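Local atomic coordinates of Atp-dependent DNA ligase (Psychromonas sp., PDB entry 4D05), a protein that probably seals breaks in the DNA backbone, using ATP to charge itself with AMP before joining the strand ends. Residues I202-E207 against F212-G217; F178-A183 against S250-R255. All blocks are in the same frame, centred on the assembly; numbering follows the deposited sequence. Where two conformers were deposited one is given.

Interaction 1 (I202-E207 against F212-G217); sequences ILVKNE and FKIGSG. With SO4 (sulfate ion), chain E.
The beta hairpin in which strand 199-206 turns back into strand 211-214 is stitched together by two antiparallel hydrogen-bonded pairs, Ile-202 with Ile-214 and Val-204 with Phe-212. Ile-202 N to Ile-214 O and Ile-214 N to Ile-202 O both measure 2.9 Å, while Val-204 N to Phe-212 O and Phe-212 N to Val-204 O are both 3.0 Å. Between them sits the non-hydrogen-bonded pair Leu-203 with Lys-213, whose side chains occupy the face away from Val-204 and Phe-212, Leu-203 CD2 lying 3.8 Å from Lys-213 CA.

The buried side, that of Val-204 and Phe-212, is built round an aromatic ring. Val-204 CG2 rests over one face of the Phe-212 ring as a CH-pi contact, 3.7 Å from the centroid and 20° off the normal. Phe-212 CG stands between its N and carbonyl carbon (chi1 61°), a rotation that brings the ring to this methyl. Within the OB-like domain this side faces the interior, and Tyr-235 meets Phe-212 edge-to-face. Asn-206 ND2 approaches Phe-212 CE1 obliquely at 3.8 Å, its amide turned 69° from the ring; that nitrogen bonds to Tyr-235 OH, and OD1 accepts from Val-210 N and Glu-208 N in the turn, fixing the amide's rotation. Exchanging Phe-212 for an alanine would probably open a gap beside Val-204 CG2 and deprive Tyr-235 of its ring partner. Ile-202 and Ile-214 lie side by side, CG1 of the former 3.9 Å from CB of the latter. Lys-205, fully extended, carries its NZ to two oxygens of a sulfate ion.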
loop_
_atom_site.group_PDB
_atom_site.type_symbol
_atom_site.label_atom_id
_atom_site.label_comp_id
_atom_site.label_asym_id
_atom_site.label_seq_id
_atom_site.Cartn_x
_atom_site.Cartn_y
_atom_site.Cartn_z
ATOM N N ILE A 202 -27.762 7.222 -1.567
ATOM C CA ILE A 202 -27.389 8.575 -1.160
ATOM C C ILE A 202 -26.665 9.261 -2.288
ATOM O O ILE A 202 -26.082 8.598 -3.166
ATOM C CB ILE A 202 -26.511 8.609 0.099
ATOM C CG1 ILE A 202 -25.229 7.791 -0.119
ATOM C CG2 ILE A 202 -27.278 8.077 1.307
ATOM C CD1 ILE A 202 -24.270 7.748 1.072
ATOM N N LEU A 203 -26.703 10.583 -2.270
ATOM C CA LEU A 203 -25.818 11.366 -3.111
ATOM C C LEU A 203 -24.746 11.944 -2.198
ATOM O O LEU A 203 -25.054 12.463 -1.141
ATOM C CB LEU A 203 -26.566 12.495 -3.775
ATOM C CG LEU A 203 -27.451 12.129 -4.951
ATOM C CD1 LEU A 203 -28.177 13.431 -5.373
ATOM C CD2 LEU A 203 -26.690 11.492 -6.129
ATOM N N VAL A 204 -23.488 11.829 -2.612
ATOM C CA VAL A 204 -22.377 12.363 -1.837
ATOM C C VAL A 204 -21.541 13.274 -2.716
ATOM O O VAL A 204 -21.576 13.158 -3.930
ATOM C CB VAL A 204 -21.487 11.260 -1.241
ATOM C CG1 VAL A 204 -22.315 10.318 -0.385
ATOM C CG2 VAL A 204 -20.718 10.485 -2.334
ATOM N N LYS A 205 -20.780 14.162 -2.088
ATOM C CA LYS A 205 -19.804 14.972 -2.794
ATOM C C LYS A 205 -18.441 14.727 -2.154
ATOM O O LYS A 205 -18.266 14.914 -0.938
ATOM C CB LYS A 205 -20.167 16.449 -2.751
ATOM C CG LYS A 205 -19.240 17.330 -3.561
ATOM C CD LYS A 205 -19.779 18.764 -3.641
ATOM C CE LYS A 205 -18.916 19.674 -4.483
ATOM N NZ LYS A 205 -19.489 21.072 -4.549
ATOM N N ASN A 206 -17.494 14.264 -2.959
ATOM C CA ASN A 206 -16.215 13.834 -2.417
ATOM C C ASN A 206 -15.199 14.960 -2.383
ATOM O O ASN A 206 -15.508 16.125 -2.725
ATOM C CB ASN A 206 -15.674 12.576 -3.132
ATOM C CG ASN A 206 -15.150 12.851 -4.537
ATOM O OD1 ASN A 206 -15.055 13.998 -4.975
ATOM N ND2 ASN A 206 -14.810 11.784 -5.258
ATOM N N GLU A 207 -13.986 14.626 -1.936
ATOM C CA GLU A 207 -12.999 15.654 -1.697
ATOM C C GLU A 207 -12.403 16.204 -3.005
ATOM O O GLU A 207 -11.742 17.237 -3.004
ATOM C CB GLU A 207 -11.954 15.141 -0.691
ATOM C CG GLU A 207 -12.680 14.551 0.552
ATOM C CD GLU A 207 -11.789 14.304 1.763
ATOM O OE1 GLU A 207 -10.757 13.612 1.625
ATOM O OE2 GLU A 207 -12.147 14.795 2.868
ATOM N N PHE A 212 -21.849 12.145 -6.734
ATOM C CA PHE A 212 -22.249 10.851 -7.299
ATOM C C PHE A 212 -23.119 10.069 -6.367
ATOM O O PHE A 212 -23.214 10.372 -5.164
ATOM C CB PHE A 212 -21.030 10.001 -7.725
ATOM C CG PHE A 212 -20.108 9.655 -6.602
ATOM C CD1 PHE A 212 -19.172 10.578 -6.154
ATOM C CD2 PHE A 212 -20.185 8.408 -5.979
ATOM C CE1 PHE A 212 -18.308 10.262 -5.093
ATOM C CE2 PHE A 212 -19.327 8.062 -4.948
ATOM C CZ PHE A 212 -18.386 9.009 -4.491
ATOM N N LYS A 213 -23.781 9.071 -6.947
ATOM C CA LYS A 213 -24.713 8.206 -6.217
ATOM C C LYS A 213 -24.024 6.979 -5.632
ATOM O O LYS A 213 -23.229 6.338 -6.300
ATOM C CB LYS A 213 -25.801 7.744 -7.186
ATOM C CG LYS A 213 -26.825 6.823 -6.600
ATOM C CD LYS A 213 -27.903 6.470 -7.605
ATOM C CE LYS A 213 -27.472 5.336 -8.522
ATOM N NZ LYS A 213 -28.679 4.873 -9.269
ATOM N N ILE A 214 -24.396 6.616 -4.412
ATOM C CA ILE A 214 -24.001 5.369 -3.792
ATOM C C ILE A 214 -25.247 4.622 -3.358
ATOM O O ILE A 214 -25.996 5.099 -2.479
ATOM C CB ILE A 214 -23.070 5.578 -2.573
ATOM C CG1 ILE A 214 -21.770 6.240 -3.008
ATOM C CG2 ILE A 214 -22.787 4.256 -1.869
ATOM C CD1 ILE A 214 -20.897 6.647 -1.828
ATOM N N GLY A 215 -25.486 3.459 -3.980
ATOM C CA GLY A 215 -26.703 2.694 -3.698
ATOM C C GLY A 215 -26.447 1.346 -3.049
ATOM O O GLY A 215 -27.395 0.639 -2.726
ATOM N N SER A 216 -25.178 0.982 -2.873
ATOM C CA SER A 216 -24.818 -0.321 -2.303
ATOM C C SER A 216 -23.939 -0.163 -1.065
ATOM O O SER A 216 -23.361 0.889 -0.834
ATOM C CB SER A 216 -24.086 -1.172 -3.355
ATOM O OG SER A 216 -25.021 -1.474 -4.393
ATOM N N GLY A 217 -23.837 -1.226 -0.281
ATOM C CA GLY A 217 -23.021 -1.230 0.921
ATOM C C GLY A 217 -23.818 -0.911 2.185
ATOM O O GLY A 217 -23.234 -0.779 3.255
HETATM S S SO4 E . -21.685 21.407 -7.427
HETATM O O1 SO4 E . -20.356 20.791 -7.523
HETATM O O2 SO4 E . -21.642 22.709 -8.111
HETATM O O3 SO4 E . -22.738 20.526 -7.991
HETATM O O4 SO4 E . -21.949 21.630 -6.005
#

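Interaction 2 (F178-A183 against S250-R255); sequences FEDAEA and SFVRIR. With SO4 (sulfate ion), chain D.
Arg-255, whose NH1 reaches toward Glu-182, has Arg-253 NH2 over the centre of one guanidinium face, 3.3 Å above the plane, and sulfate O2 at its edge, in plane. In return, Arg-255 NE lies over one face of the Arg-253 guanidinium, near the rim, and the sulfate sulfur sits in plane at that group's edge. The anion is thus gripped by four hydrogen bonds: Arg-255 NH2 to O2 at 2.9 Å, nearly straight (172°), Arg-255 NE and Arg-253 NH1 both to O3, and Arg-253 NH2 to O1. Its charge would help two like-charged groups lie face to face. Arg-253 is extended to NE, whereas bends at chi2 and chi3 turn the Arg-255 guanidinium over that of Arg-253 and bring its NE to the sulfate.

Strands 179-190 and 250-256 of the OB-fold sheet are separated by strand 232-237, so the contact passes over that middle strand. Glu-182 OE2 and Arg-255 NH1 form a long salt bridge of 3.6 Å, with carboxylate and guanidinium planes 75° apart; Thr-234 OG1, on the middle strand, is hydrogen-bonded to both atoms. Val-252 and Arg-253 both face Thr-234 in a classic beta bulge. The sulfate probably came from the crystallisation liquor, and the two arginines form an anion-binding site for it on the surface of the OB fold.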
loop_
_atom_site.group_PDB
_atom_site.type_symbol
_atom_site.label_atom_id
_atom_site.label_comp_id
_atom_site.label_asym_id
_atom_site.label_seq_id
_atom_site.Cartn_x
_atom_site.Cartn_y
_atom_site.Cartn_z
ATOM N N PHE A 178 -9.245 -2.813 -3.185
ATOM C CA PHE A 178 -10.002 -1.601 -3.234
ATOM C C PHE A 178 -9.272 -0.432 -2.587
ATOM O O PHE A 178 -8.226 -0.577 -1.934
ATOM C CB PHE A 178 -11.354 -1.803 -2.537
ATOM C CG PHE A 178 -11.225 -2.253 -1.132
ATOM C CD1 PHE A 178 -10.972 -1.340 -0.121
ATOM C CD2 PHE A 178 -11.341 -3.602 -0.811
ATOM C CE1 PHE A 178 -10.845 -1.766 1.205
ATOM C CE2 PHE A 178 -11.207 -4.030 0.502
ATOM C CZ PHE A 178 -10.957 -3.105 1.514
ATOM N N GLU A 179 -9.874 0.733 -2.816
ATOM C CA GLU A 179 -9.490 2.022 -2.268
ATOM C C GLU A 179 -10.675 2.550 -1.427
ATOM O O GLU A 179 -11.823 2.212 -1.685
ATOM C CB GLU A 179 -9.237 3.016 -3.437
ATOM C CG GLU A 179 -8.164 2.581 -4.482
ATOM C CD GLU A 179 -8.087 3.550 -5.684
ATOM O OE1 GLU A 179 -7.757 4.751 -5.447
ATOM O OE2 GLU A 179 -8.385 3.120 -6.851
ATOM N N ASP A 180 -10.357 3.290 -0.370
ATOM C CA ASP A 180 -11.358 3.985 0.453
ATOM C C ASP A 180 -11.099 5.509 0.352
ATOM O O ASP A 180 -9.972 5.943 0.082
ATOM C CB ASP A 180 -11.304 3.511 1.922
ATOM C CG ASP A 180 -11.977 2.144 2.150
ATOM O OD1 ASP A 180 -12.537 1.557 1.194
ATOM O OD2 ASP A 180 -11.964 1.661 3.312
ATOM N N ALA A 181 -12.136 6.323 0.543
ATOM C CA ALA A 181 -11.967 7.764 0.608
ATOM C C ALA A 181 -13.194 8.345 1.300
ATOM O O ALA A 181 -14.146 7.606 1.605
ATOM C CB ALA A 181 -11.848 8.305 -0.745
ATOM N N GLU A 182 -13.159 9.651 1.565
ATOM C CA GLU A 182 -14.274 10.322 2.249
ATOM C C GLU A 182 -15.106 11.240 1.357
ATOM O O GLU A 182 -14.638 11.809 0.360
ATOM C CB GLU A 182 -13.771 11.102 3.484
ATOM C CG GLU A 182 -13.449 10.199 4.698
ATOM C CD GLU A 182 -12.248 9.306 4.466
ATOM O OE1 GLU A 182 -11.137 9.851 4.313
ATOM O OE2 GLU A 182 -12.397 8.060 4.456
ATOM N N ALA A 183 -16.367 11.389 1.737
ATOM C CA ALA A 183 -17.281 12.276 1.021
ATOM C C ALA A 183 -18.349 12.742 1.981
ATOM O O ALA A 183 -18.577 12.114 3.014
ATOM C CB ALA A 183 -17.939 11.569 -0.147
ATOM N N SER A 250 -19.230 2.007 -2.999
ATOM C CA SER A 250 -20.149 1.464 -2.026
ATOM C C SER A 250 -19.921 2.170 -0.689
ATOM O O SER A 250 -18.849 2.676 -0.411
ATOM C CB SER A 250 -19.957 -0.050 -1.882
ATOM O OG SER A 250 -18.649 -0.323 -1.435
ATOM N N PHE A 251 -20.940 2.144 0.143
ATOM C CA PHE A 251 -20.910 2.766 1.453
ATOM C C PHE A 251 -20.138 1.904 2.426
ATOM O O PHE A 251 -20.366 0.695 2.488
ATOM C CB PHE A 251 -22.340 2.964 1.964
ATOM C CG PHE A 251 -22.422 3.547 3.367
ATOM C CD1 PHE A 251 -22.159 4.883 3.583
ATOM C CD2 PHE A 251 -22.799 2.771 4.436
ATOM C CE1 PHE A 251 -22.229 5.413 4.862
ATOM C CE2 PHE A 251 -22.882 3.301 5.712
ATOM C CZ PHE A 251 -22.607 4.609 5.923
ATOM N N VAL A 252 -19.237 2.524 3.179
ATOM C CA VAL A 252 -18.546 1.839 4.270
ATOM C C VAL A 252 -19.163 2.231 5.612
ATOM O O VAL A 252 -19.854 1.423 6.218
ATOM C CB VAL A 252 -17.046 2.093 4.265
ATOM C CG1 VAL A 252 -16.356 1.260 5.336
ATOM C CG2 VAL A 252 -16.473 1.691 2.928
ATOM N N ARG A 253 -18.927 3.462 6.068
ATOM C CA ARG A 253 -19.365 3.864 7.404
ATOM C C ARG A 253 -19.263 5.359 7.592
ATOM O O ARG A 253 -18.571 6.058 6.833
ATOM C CB ARG A 253 -18.539 3.166 8.490
ATOM C CG ARG A 253 -17.106 3.659 8.553
ATOM C CD ARG A 253 -16.261 2.682 9.343
ATOM N NE ARG A 253 -14.844 3.012 9.444
ATOM C CZ ARG A 253 -14.299 3.780 10.389
ATOM N NH1 ARG A 253 -15.049 4.334 11.345
ATOM N NH2 ARG A 253 -12.975 3.981 10.385
ATOM N N ILE A 254 -20.004 5.849 8.581
ATOM C CA ILE A 254 -19.929 7.241 8.998
ATOM C C ILE A 254 -18.658 7.514 9.790
ATOM O O ILE A 254 -18.291 6.740 10.677
ATOM C CB ILE A 254 -21.146 7.559 9.882
ATOM C CG1 ILE A 254 -22.436 7.370 9.068
ATOM C CG2 ILE A 254 -21.040 8.956 10.471
ATOM C CD1 ILE A 254 -23.704 7.381 9.903
ATOM N N ARG A 255 -18.031 8.646 9.496
ATOM C CA ARG A 255 -16.861 9.114 10.235
ATOM C C ARG A 255 -17.157 10.269 11.173
ATOM O O ARG A 255 -16.733 10.270 12.329
ATOM C CB ARG A 255 -15.789 9.562 9.268
ATOM C CG ARG A 255 -15.379 8.493 8.247
ATOM C CD ARG A 255 -14.968 7.176 8.898
ATOM N NE ARG A 255 -13.700 7.280 9.608
ATOM C CZ ARG A 255 -12.513 7.016 9.072
ATOM N NH1 ARG A 255 -12.403 6.664 7.790
ATOM N NH2 ARG A 255 -11.420 7.094 9.817
HETATM S S SO4 D . -12.522 6.663 13.277
HETATM O O1 SO4 D . -12.047 5.273 13.122
HETATM O O2 SO4 D . -11.524 7.594 12.705
HETATM O O3 SO4 D . -13.813 6.946 12.583
HETATM O O4 SO4 D . -12.697 6.976 14.707
#

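How the interactions relate
Interaction 1 is nested along the chain inside the loop closed by interaction 2, and their centres are 9 Å apart. Both belong to one antiparallel sheet, ordered 211-214, 199-206, 179-190, 232-237, 250-256, with strands 179-190 and 199-206 as neighbours. Its two outermost strands also approach each other: Ser-216 O, just past strand 211-214, lies 2.9 Å from Phe-251 N, a probable hydrogen bond. That closure, with this strand order, is the topology of an OB-fold barrel. Measured between centres, interaction 2 lies about 17 Å from the middle of the chain and interaction 1 about 24 Å; the Asp-180 side chain is about 11 Å from the bound AMP.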